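PDB 5MQO: Non-reducing end beta-L-arabinofuranosidase from Bacteroides thetaiotaomicron, which is a family GH127 glycoside hydrolase that probably removes aceric acid or arabinofuranose residues from plant pectin. Local coordinates for residues G24-S29 with N392-E397; M577-C582 with V599-L604; K105-V110 with K124-F129. All coordinates share one frame; numbering follows the deposited sequence.

Interaction 1: G24-S29 with N392-E397; sequences GLTDMS and NWRMLE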
loop_
_atom_site.group_PDB
_atom_site.type_symbol
_atom_site.label_atom_id
_atom_site.label_comp_id
_atom_site.label_asym_id
_atom_site.label_seq_id
_atom_site.Cartn_x
_atom_site.Cartn_y
_atom_site.Cartn_z
ATOM N N GLY A 24 12.261 13.941 -0.425
ATOM C CA GLY A 24 11.415 12.776 -0.104
ATOM C C GLY A 24 11.537 11.575 -1.048
ATOM O O GLY A 24 12.051 11.710 -2.155
ATOM N N LEU A 25 11.092 10.400 -0.586
ATOM C CA LEU A 25 10.877 9.206 -1.434
ATOM C C LEU A 25 10.168 9.561 -2.723
ATOM O O LEU A 25 10.546 9.066 -3.798
ATOM C CB LEU A 25 10.035 8.156 -0.697
ATOM C CG LEU A 25 9.704 6.801 -1.340
ATOM C CD1 LEU A 25 10.977 6.060 -1.730
ATOM C CD2 LEU A 25 8.895 5.969 -0.355
ATOM N N THR A 26 9.131 10.395 -2.612
ATOM C CA THR A 26 8.630 11.155 -3.760
ATOM C C THR A 26 8.483 12.650 -3.481
ATOM O O THR A 26 7.804 13.081 -2.549
ATOM C CB THR A 26 7.318 10.582 -4.357
ATOM O OG1 THR A 26 6.405 10.245 -3.314
ATOM C CG2 THR A 26 7.640 9.326 -5.153
ATOM N N ASP A 27 9.062 13.424 -4.382
ATOM C CA ASP A 27 9.264 14.810 -4.178
ATOM C C ASP A 27 8.383 15.692 -5.058
ATOM O O ASP A 27 8.825 16.158 -6.107
ATOM C CB ASP A 27 10.724 15.067 -4.461
ATOM C CG ASP A 27 11.132 16.446 -4.128
ATOM O OD1 ASP A 27 10.404 17.106 -3.358
ATOM O OD2 ASP A 27 12.197 16.852 -4.642
ATOM N N MET A 28 7.162 15.971 -4.598
ATOM C CA MET A 28 6.270 16.953 -5.238
ATOM C C MET A 28 6.527 18.407 -4.745
ATOM O O MET A 28 5.704 19.300 -4.913
ATOM C CB MET A 28 4.805 16.543 -5.025
ATOM C CG MET A 28 4.498 15.201 -5.655
ATOM S SD MET A 28 2.818 14.548 -5.695
ATOM C CE MET A 28 1.912 16.005 -6.092
ATOM N N SER A 29 7.701 18.654 -4.178
ATOM C CA SER A 29 7.998 19.932 -3.557
ATOM C C SER A 29 8.037 21.115 -4.540
ATOM O O SER A 29 7.711 22.216 -4.152
ATOM C CB SER A 29 9.309 19.814 -2.796
ATOM O OG SER A 29 10.372 19.564 -3.701
ATOM N N ASN A 392 -3.152 6.214 -4.072
ATOM C CA ASN A 392 -3.816 7.055 -3.092
ATOM C C ASN A 392 -2.875 8.090 -2.468
ATOM O O ASN A 392 -3.299 9.171 -2.048
ATOM C CB ASN A 392 -4.484 6.209 -2.015
ATOM C CG ASN A 392 -5.839 5.739 -2.432
ATOM O OD1 ASN A 392 -6.849 6.365 -2.136
ATOM N ND2 ASN A 392 -5.871 4.646 -3.163
ATOM N N TRP A 393 -1.599 7.740 -2.402
ATOM C CA TRP A 393 -0.630 8.640 -1.860
ATOM C C TRP A 393 -0.456 9.843 -2.780
ATOM O O TRP A 393 -0.413 10.943 -2.295
ATOM C CB TRP A 393 0.686 7.942 -1.597
ATOM C CG TRP A 393 1.665 8.860 -0.966
ATOM C CD1 TRP A 393 2.679 9.529 -1.592
ATOM C CD2 TRP A 393 1.698 9.263 0.401
ATOM N NE1 TRP A 393 3.357 10.302 -0.688
ATOM C CE2 TRP A 393 2.777 10.150 0.548
ATOM C CE3 TRP A 393 0.929 8.948 1.525
ATOM C CZ2 TRP A 393 3.103 10.728 1.759
ATOM C CZ3 TRP A 393 1.265 9.519 2.749
ATOM C CH2 TRP A 393 2.337 10.408 2.845
ATOM N N ARG A 394 -0.384 9.629 -4.092
ATOM C CA ARG A 394 -0.297 10.726 -5.058
ATOM C C ARG A 394 -1.555 11.590 -5.016
ATOM O O ARG A 394 -1.480 12.831 -5.003
ATOM C CB ARG A 394 -0.102 10.203 -6.463
ATOM C CG ARG A 394 1.342 10.006 -6.887
ATOM C CD ARG A 394 2.006 8.899 -6.129
ATOM N NE ARG A 394 3.326 8.605 -6.647
ATOM C CZ ARG A 394 4.245 7.917 -5.980
ATOM N NH1 ARG A 394 4.004 7.407 -4.771
ATOM N NH2 ARG A 394 5.426 7.719 -6.544
ATOM N N MET A 395 -2.710 10.938 -4.943
ATOM C CA MET A 395 -3.970 11.680 -4.827
ATOM C C MET A 395 -4.027 12.546 -3.549
ATOM O O MET A 395 -4.496 13.687 -3.589
ATOM C CB MET A 395 -5.167 10.739 -4.916
ATOM C CG MET A 395 -5.269 10.024 -6.262
ATOM S SD MET A 395 -5.681 11.056 -7.678
ATOM C CE MET A 395 -7.374 11.465 -7.284
ATOM N N LEU A 396 -3.525 12.020 -2.440
ATOM C CA LEU A 396 -3.347 12.835 -1.247
ATOM C C LEU A 396 -2.509 14.090 -1.541
ATOM O O LEU A 396 -2.963 15.207 -1.246
ATOM C CB LEU A 396 -2.700 12.042 -0.111
ATOM C CG LEU A 396 -2.479 12.778 1.224
ATOM C CD1 LEU A 396 -3.807 13.168 1.882
ATOM C CD2 LEU A 396 -1.664 11.889 2.150
ATOM N N GLU A 397 -1.320 13.914 -2.126
ATOM C CA GLU A 397 -0.377 15.051 -2.314
ATOM C C GLU A 397 -0.940 16.123 -3.299
ATOM O O GLU A 397 -0.807 17.306 -3.082
ATOM C CB GLU A 397 1.040 14.556 -2.714
ATOM C CG GLU A 397 1.670 13.587 -1.695
ATOM C CD GLU A 397 3.189 13.703 -1.502
ATOM O OE1 GLU A 397 4.005 13.715 -2.474
ATOM O OE2 GLU A 397 3.583 13.763 -0.320
#
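Met-28 lays its thioether across the base of the Glu-397 side chain, and Thr-26 meets the guanidinium of Arg-394 earlier on the same helix. The first pair crosses at a slant: Met-28 SD lies 3.5 Å from Glu-397 CB, and the bend at chi3 (41°) sets Met-28 CE 4.0 Å from Glu-397 C, against the helix backbone. Glu-397 OE1 is on the other arm of the same methionine, 3.5 Å from Met-28 CG, so the carboxylate and its stem both border on one apolar chain.

Thr-26 and Arg-394 stand at about a right angle to each other. Thr-26 CG2 lies beside Arg-394 NH2 and CZ, 3.8 Å from the latter. With OG1 lying between the backbone N and the carbonyl carbon (chi1 44°), the hydroxyl sits 3.8 Å above one face of the Arg-394 guanidinium, offset toward its rim. The same OG1 is also near the plane of the Trp-393 indole, at its edge, 4.0 Å from Trp-393 NE1. The polar partners lie elsewhere: the indole N-H bonds to Asn-38 OD1, and Arg-394 NE forms a salt bridge with Asp-309.

On the loop itself, Asp-27, between Thr-26 and Met-28, points its CB away from the helix, and its OD1 accepts from Ser-29 N in an Asx turn. Thr-26 and Met-28 touch helix 243-255 as well. An N-terminal loop thus packs on helices 382-399 and 243-255, consistent with the (alpha/alpha)6 barrel expected of the six-hairpin clan.

Interaction 2: M577-C582 with V599-L604; sequences MDMPVC and VKRGPL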
loop_
_atom_site.group_PDB
_atom_site.type_symbol
_atom_site.label_atom_id
_atom_site.label_comp_id
_atom_site.label_asym_id
_atom_site.label_seq_id
_atom_site.Cartn_x
_atom_site.Cartn_y
_atom_site.Cartn_z
ATOM N N MET A 577 -8.210 9.116 20.145
ATOM C CA MET A 577 -9.229 8.535 19.242
ATOM C C MET A 577 -9.873 7.384 19.967
ATOM O O MET A 577 -9.171 6.556 20.511
ATOM C CB MET A 577 -8.595 8.003 17.936
ATOM C CG MET A 577 -8.036 9.085 17.006
ATOM S SD MET A 577 -6.823 8.560 15.744
ATOM C CE MET A 577 -5.380 8.275 16.748
ATOM N N ASP A 578 -11.196 7.342 20.019
ATOM C CA ASP A 578 -11.873 6.138 20.483
ATOM C C ASP A 578 -11.633 5.068 19.460
ATOM O O ASP A 578 -11.755 5.313 18.269
ATOM C CB ASP A 578 -13.376 6.327 20.606
ATOM C CG ASP A 578 -13.778 7.004 21.893
ATOM O OD1 ASP A 578 -12.899 7.545 22.633
ATOM O OD2 ASP A 578 -15.005 6.990 22.148
ATOM N N MET A 579 -11.313 3.879 19.931
ATOM C CA MET A 579 -10.992 2.782 19.061
ATOM C C MET A 579 -11.769 1.545 19.485
ATOM O O MET A 579 -11.206 0.542 19.892
ATOM C CB MET A 579 -9.487 2.559 19.090
ATOM C CG MET A 579 -9.039 1.611 18.007
ATOM S SD MET A 579 -7.315 1.196 18.116
ATOM C CE MET A 579 -6.618 2.644 17.361
ATOM N N PRO A 580 -13.087 1.605 19.387
ATOM C CA PRO A 580 -13.895 0.420 19.723
ATOM C C PRO A 580 -13.828 -0.664 18.657
ATOM O O PRO A 580 -13.244 -0.454 17.601
ATOM C CB PRO A 580 -15.309 0.975 19.751
ATOM C CG PRO A 580 -15.286 2.034 18.683
ATOM C CD PRO A 580 -13.908 2.680 18.799
ATOM N N VAL A 581 -14.424 -1.814 18.954
ATOM C CA VAL A 581 -14.552 -2.922 18.007
ATOM C C VAL A 581 -15.706 -2.566 17.110
ATOM O O VAL A 581 -16.740 -2.141 17.610
ATOM C CB VAL A 581 -14.831 -4.250 18.736
ATOM C CG1 VAL A 581 -15.426 -5.301 17.815
ATOM C CG2 VAL A 581 -13.561 -4.779 19.381
ATOM N N CYS A 582 -15.512 -2.708 15.793
ATOM C CA CYS A 582 -16.568 -2.456 14.798
ATOM C C CYS A 582 -16.947 -3.681 14.027
ATOM O O CYS A 582 -16.082 -4.486 13.678
ATOM C CB CYS A 582 -16.165 -1.401 13.786
ATOM S SG CYS A 582 -16.338 0.183 14.544
ATOM N N VAL A 599 -14.971 -7.776 11.037
ATOM C CA VAL A 599 -14.635 -7.106 12.282
ATOM C C VAL A 599 -13.402 -6.237 12.107
ATOM O O VAL A 599 -12.325 -6.748 11.840
ATOM C CB VAL A 599 -14.314 -8.124 13.405
ATOM C CG1 VAL A 599 -14.001 -7.390 14.704
ATOM C CG2 VAL A 599 -15.449 -9.121 13.600
ATOM N N LYS A 600 -13.544 -4.936 12.302
ATOM C CA LYS A 600 -12.392 -4.028 12.414
ATOM C C LYS A 600 -12.220 -3.582 13.869
ATOM O O LYS A 600 -13.155 -3.654 14.674
ATOM C CB LYS A 600 -12.575 -2.792 11.524
ATOM C CG LYS A 600 -12.520 -3.069 10.015
ATOM C CD LYS A 600 -12.454 -1.820 9.102
ATOM C CE LYS A 600 -11.064 -1.208 9.088
ATOM N NZ LYS A 600 -10.927 -0.036 8.206
ATOM N N ARG A 601 -11.006 -3.159 14.192
ATOM C CA ARG A 601 -10.728 -2.357 15.378
ATOM C C ARG A 601 -9.699 -1.330 14.960
ATOM O O ARG A 601 -8.574 -1.677 14.538
ATOM C CB ARG A 601 -10.200 -3.203 16.540
ATOM C CG ARG A 601 -9.808 -2.390 17.758
ATOM C CD ARG A 601 -9.822 -3.171 19.070
ATOM N NE ARG A 601 -9.585 -2.209 20.160
ATOM C CZ ARG A 601 -8.393 -1.865 20.667
ATOM N NH1 ARG A 601 -7.240 -2.448 20.281
ATOM N NH2 ARG A 601 -8.360 -0.931 21.608
ATOM N N GLY A 602 -10.081 -0.062 15.044
ATOM C CA GLY A 602 -9.236 0.960 14.491
ATOM C C GLY A 602 -9.062 0.654 13.010
ATOM O O GLY A 602 -10.083 0.396 12.322
ATOM N N PRO A 603 -7.790 0.645 12.520
ATOM C CA PRO A 603 -7.453 0.437 11.111
ATOM C C PRO A 603 -7.235 -1.006 10.691
ATOM O O PRO A 603 -7.046 -1.264 9.481
ATOM C CB PRO A 603 -6.148 1.203 10.954
ATOM C CG PRO A 603 -5.468 1.022 12.273
ATOM C CD PRO A 603 -6.571 0.933 13.316
ATOM N N LEU A 604 -7.260 -1.938 11.640
ATOM C CA LEU A 604 -6.974 -3.336 11.320
ATOM C C LEU A 604 -8.241 -4.096 11.036
ATOM O O LEU A 604 -9.164 -4.104 11.835
ATOM C CB LEU A 604 -6.222 -4.030 12.453
ATOM C CG LEU A 604 -4.838 -3.439 12.769
ATOM C CD1 LEU A 604 -4.199 -4.194 13.924
ATOM C CD2 LEU A 604 -3.897 -3.436 11.569
#
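Cys-582 and Lys-600 form an antiparallel hydrogen-bonded pair, the backbone pairing of the contact. The bond from Cys-582 N to Lys-600 O is short and nearly straight (2.8 Å, 170° at the hydrogen). Its return partner, Lys-600 N to Cys-582 O at 2.9 Å, is more bent, at 141°. Cys-582 O also receives a CA-H...O contact from Val-599 CA at 3.3 Å, so one carbonyl is approached by two neighbouring donors of the opposite strand.

The polar side-chain contribution comes from Arg-601. Its chain is extended from CG to NE, and NE makes a weak hydrogen bond to Met-579 O (3.2 Å, 123°). Stronger anchorage lies beyond the two segments, where Arg-601 NH1 donates to Trp-511 O.

Sulfur and apolar contacts complete the interface. Met-579 crosses Arg-601 at about a right angle and places SD 4.1 Å above the guanidinium plane of Arg-601, over its centre. Farther back on the same side chain, Met-579 CG rests 3.6 Å from Gly-602 CA, close against bare backbone. Val-581 CG1 touches Val-599 CG1 at 4.0 Å, and both valines also pack on Leu-645 of strand 640-651.

Gly-602 has a positive phi and leads into Pro-603 in a type II' turn, which Arg-601 and Leu-604 close with backbone bonds in both directions. Strand 596-601 is thereby turned into strand 604-609 by a tight two-residue loop, while also pairing with strand 581-584. The whole is an antiparallel beta meander (581-584, 596-601, 604-609) of the C-terminal beta region, and Arg-601 NH1 links it to Trp-511, in the loop between strands 500-506 and 514-521.

Interaction 3: K105-V110 with K124-F129; sequences KWMEGV and KLMDNF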
loop_
_atom_site.group_PDB
_atom_site.type_symbol
_atom_site.label_atom_id
_atom_site.label_comp_id
_atom_site.label_asym_id
_atom_site.label_seq_id
_atom_site.Cartn_x
_atom_site.Cartn_y
_atom_site.Cartn_z
ATOM N N LYS A 105 15.257 -3.118 -6.982
ATOM C CA LYS A 105 14.230 -2.888 -5.948
ATOM C C LYS A 105 14.791 -3.189 -4.580
ATOM O O LYS A 105 14.608 -2.406 -3.684
ATOM C CB LYS A 105 12.930 -3.681 -6.215
ATOM C CG LYS A 105 12.064 -3.046 -7.309
ATOM C CD LYS A 105 10.795 -3.817 -7.621
ATOM C CE LYS A 105 11.058 -5.017 -8.526
ATOM N NZ LYS A 105 9.812 -5.720 -8.954
ATOM N N TRP A 106 15.475 -4.326 -4.442
ATOM C CA TRP A 106 16.164 -4.717 -3.207
ATOM C C TRP A 106 17.064 -3.580 -2.728
ATOM O O TRP A 106 16.955 -3.111 -1.589
ATOM C CB TRP A 106 16.992 -5.999 -3.439
ATOM C CG TRP A 106 17.865 -6.442 -2.251
ATOM C CD1 TRP A 106 17.469 -7.176 -1.171
ATOM C CD2 TRP A 106 19.263 -6.182 -2.052
ATOM N NE1 TRP A 106 18.514 -7.382 -0.318
ATOM C CE2 TRP A 106 19.631 -6.785 -0.825
ATOM C CE3 TRP A 106 20.238 -5.487 -2.782
ATOM C CZ2 TRP A 106 20.939 -6.727 -0.308
ATOM C CZ3 TRP A 106 21.551 -5.427 -2.268
ATOM C CH2 TRP A 106 21.881 -6.043 -1.035
ATOM N N MET A 107 17.934 -3.152 -3.635
ATOM C CA MET A 107 18.936 -2.115 -3.402
ATOM C C MET A 107 18.276 -0.780 -3.018
ATOM O O MET A 107 18.741 -0.085 -2.124
ATOM C CB MET A 107 19.811 -2.015 -4.663
ATOM C CG MET A 107 20.500 -0.701 -4.946
ATOM S SD MET A 107 22.001 -0.524 -4.005
ATOM C CE MET A 107 22.048 1.266 -4.059
ATOM N N GLU A 108 17.180 -0.448 -3.678
ATOM C CA GLU A 108 16.397 0.736 -3.333
ATOM C C GLU A 108 15.925 0.636 -1.886
ATOM O O GLU A 108 15.970 1.614 -1.120
ATOM C CB GLU A 108 15.209 0.866 -4.286
ATOM C CG GLU A 108 14.352 2.107 -4.120
ATOM C CD GLU A 108 13.145 2.143 -5.068
ATOM O OE1 GLU A 108 13.205 1.553 -6.203
ATOM O OE2 GLU A 108 12.125 2.770 -4.654
ATOM N N GLY A 109 15.479 -0.560 -1.524
ATOM C CA GLY A 109 15.194 -0.907 -0.147
ATOM C C GLY A 109 16.382 -0.738 0.799
ATOM O O GLY A 109 16.213 -0.170 1.874
ATOM N N VAL A 110 17.567 -1.220 0.413
ATOM C CA VAL A 110 18.761 -1.052 1.245
ATOM C C VAL A 110 19.029 0.451 1.485
ATOM O O VAL A 110 19.259 0.859 2.624
ATOM C CB VAL A 110 20.023 -1.740 0.643
ATOM C CG1 VAL A 110 21.276 -1.360 1.406
ATOM C CG2 VAL A 110 19.908 -3.263 0.645
ATOM N N LYS A 124 28.720 0.627 2.165
ATOM C CA LYS A 124 29.750 -0.127 1.435
ATOM C C LYS A 124 29.155 -1.209 0.524
ATOM O O LYS A 124 29.503 -1.301 -0.668
ATOM C CB LYS A 124 30.766 -0.717 2.424
ATOM C CG LYS A 124 31.598 0.383 3.082
ATOM C CD LYS A 124 32.128 0.047 4.474
ATOM C CE LYS A 124 32.585 1.320 5.191
ATOM N NZ LYS A 124 33.656 1.102 6.207
ATOM N N LEU A 125 28.258 -2.012 1.089
ATOM C CA LEU A 125 27.448 -2.964 0.322
ATOM C C LEU A 125 26.714 -2.318 -0.868
ATOM O O LEU A 125 26.517 -2.959 -1.901
ATOM C CB LEU A 125 26.447 -3.635 1.254
ATOM C CG LEU A 125 25.342 -4.514 0.672
ATOM C CD1 LEU A 125 25.877 -5.662 -0.173
ATOM C CD2 LEU A 125 24.501 -5.040 1.831
ATOM N N MET A 126 26.312 -1.057 -0.721
ATOM C CA MET A 126 25.735 -0.299 -1.844
ATOM C C MET A 126 26.781 0.098 -2.895
ATOM O O MET A 126 26.599 -0.153 -4.094
ATOM C CB MET A 126 24.958 0.928 -1.331
ATOM C CG MET A 126 23.635 0.529 -0.672
ATOM S SD MET A 126 22.467 1.853 -0.347
ATOM C CE MET A 126 23.264 2.709 1.013
ATOM N N ASP A 127 27.876 0.702 -2.435
ATOM C CA ASP A 127 29.001 1.075 -3.305
ATOM C C ASP A 127 29.536 -0.078 -4.136
ATOM O O ASP A 127 29.979 0.145 -5.264
ATOM C CB ASP A 127 30.157 1.668 -2.493
ATOM C CG ASP A 127 29.935 3.125 -2.110
ATOM O OD1 ASP A 127 28.992 3.791 -2.614
ATOM O OD2 ASP A 127 30.742 3.614 -1.304
ATOM N N ASN A 128 29.499 -1.292 -3.590
ATOM C CA ASN A 128 29.834 -2.487 -4.381
ATOM C C ASN A 128 28.768 -2.867 -5.413
ATOM O O ASN A 128 29.096 -3.239 -6.534
ATOM C CB ASN A 128 30.167 -3.686 -3.484
ATOM C CG ASN A 128 31.591 -3.629 -2.969
ATOM O OD1 ASN A 128 32.526 -3.383 -3.745
ATOM N ND2 ASN A 128 31.771 -3.836 -1.661
ATOM N N PHE A 129 27.498 -2.789 -5.040
ATOM C CA PHE A 129 26.423 -3.066 -5.992
ATOM C C PHE A 129 26.494 -2.089 -7.164
ATOM O O PHE A 129 26.445 -2.492 -8.326
ATOM C CB PHE A 129 25.058 -2.975 -5.312
ATOM C CG PHE A 129 23.922 -3.327 -6.219
ATOM C CD1 PHE A 129 23.591 -4.656 -6.445
ATOM C CD2 PHE A 129 23.200 -2.336 -6.873
ATOM C CE1 PHE A 129 22.549 -4.991 -7.299
ATOM C CE2 PHE A 129 22.164 -2.669 -7.727
ATOM C CZ PHE A 129 21.838 -3.996 -7.943
#
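Met-107 packs against both Phe-129 and Met-126 at the heart of an alpha-helical hairpin, helices 102-117 and 120-136, in the catalytic domain. The two segments run roughly antiparallel, at 149°, with axes 10.7 Å apart.

Met-107 has CG anti to the backbone N, and its chain then bends at chi2 (81°), which sets SD toward the partner helix. Met-107 CB lies over one face of the Phe-129 ring, 4.2 Å from the centroid, in a CH-pi contact. The sulfur continues the contact obliquely as a Met-aromatic pair, SD being 4.5 Å from the Phe-129 centroid. Beyond it, Met-107 CE reaches Met-126, whose own chain crosses it at about a right angle and bends at chi3. Val-110 and Met-126 slide past each other in opposite directions, Val-110 CG1 lying 3.7 Å from Met-126 CG.

Trp-106 starts off to one side, but its six-membered ring extends toward Leu-125; the indole N-H bonds to Leu-63 O on helix 50-69. Leu-125 presents both methyls to one ring atom: Trp-106 CH2 lies 4.0 Å from Leu-125 CD2 and 4.1 Å from Leu-125 CD1.

Overall arrangement
Interactions 1 and 3 both belong to the helical catalytic domain: their centres are 24 Å apart and their nearest atoms about 5 Å, without touching. The disulfide Cys-383–Cys-458 ties helix 382-399, which carries residues 392-397, to helix 458-466, against which Lys-105 of segment 105-110 packs, so the link is covalent only in part. Interaction 2 lies in the beta region, its centre 27 Å from that of interaction 1 and 38 Å from that of interaction 3, on the opposite side of the chain's centre from the latter. Helix 402-416 spans the shorter gap, touching Asn-392 in segment 392-397 and Pro-603 and Leu-604 in segment 599-604.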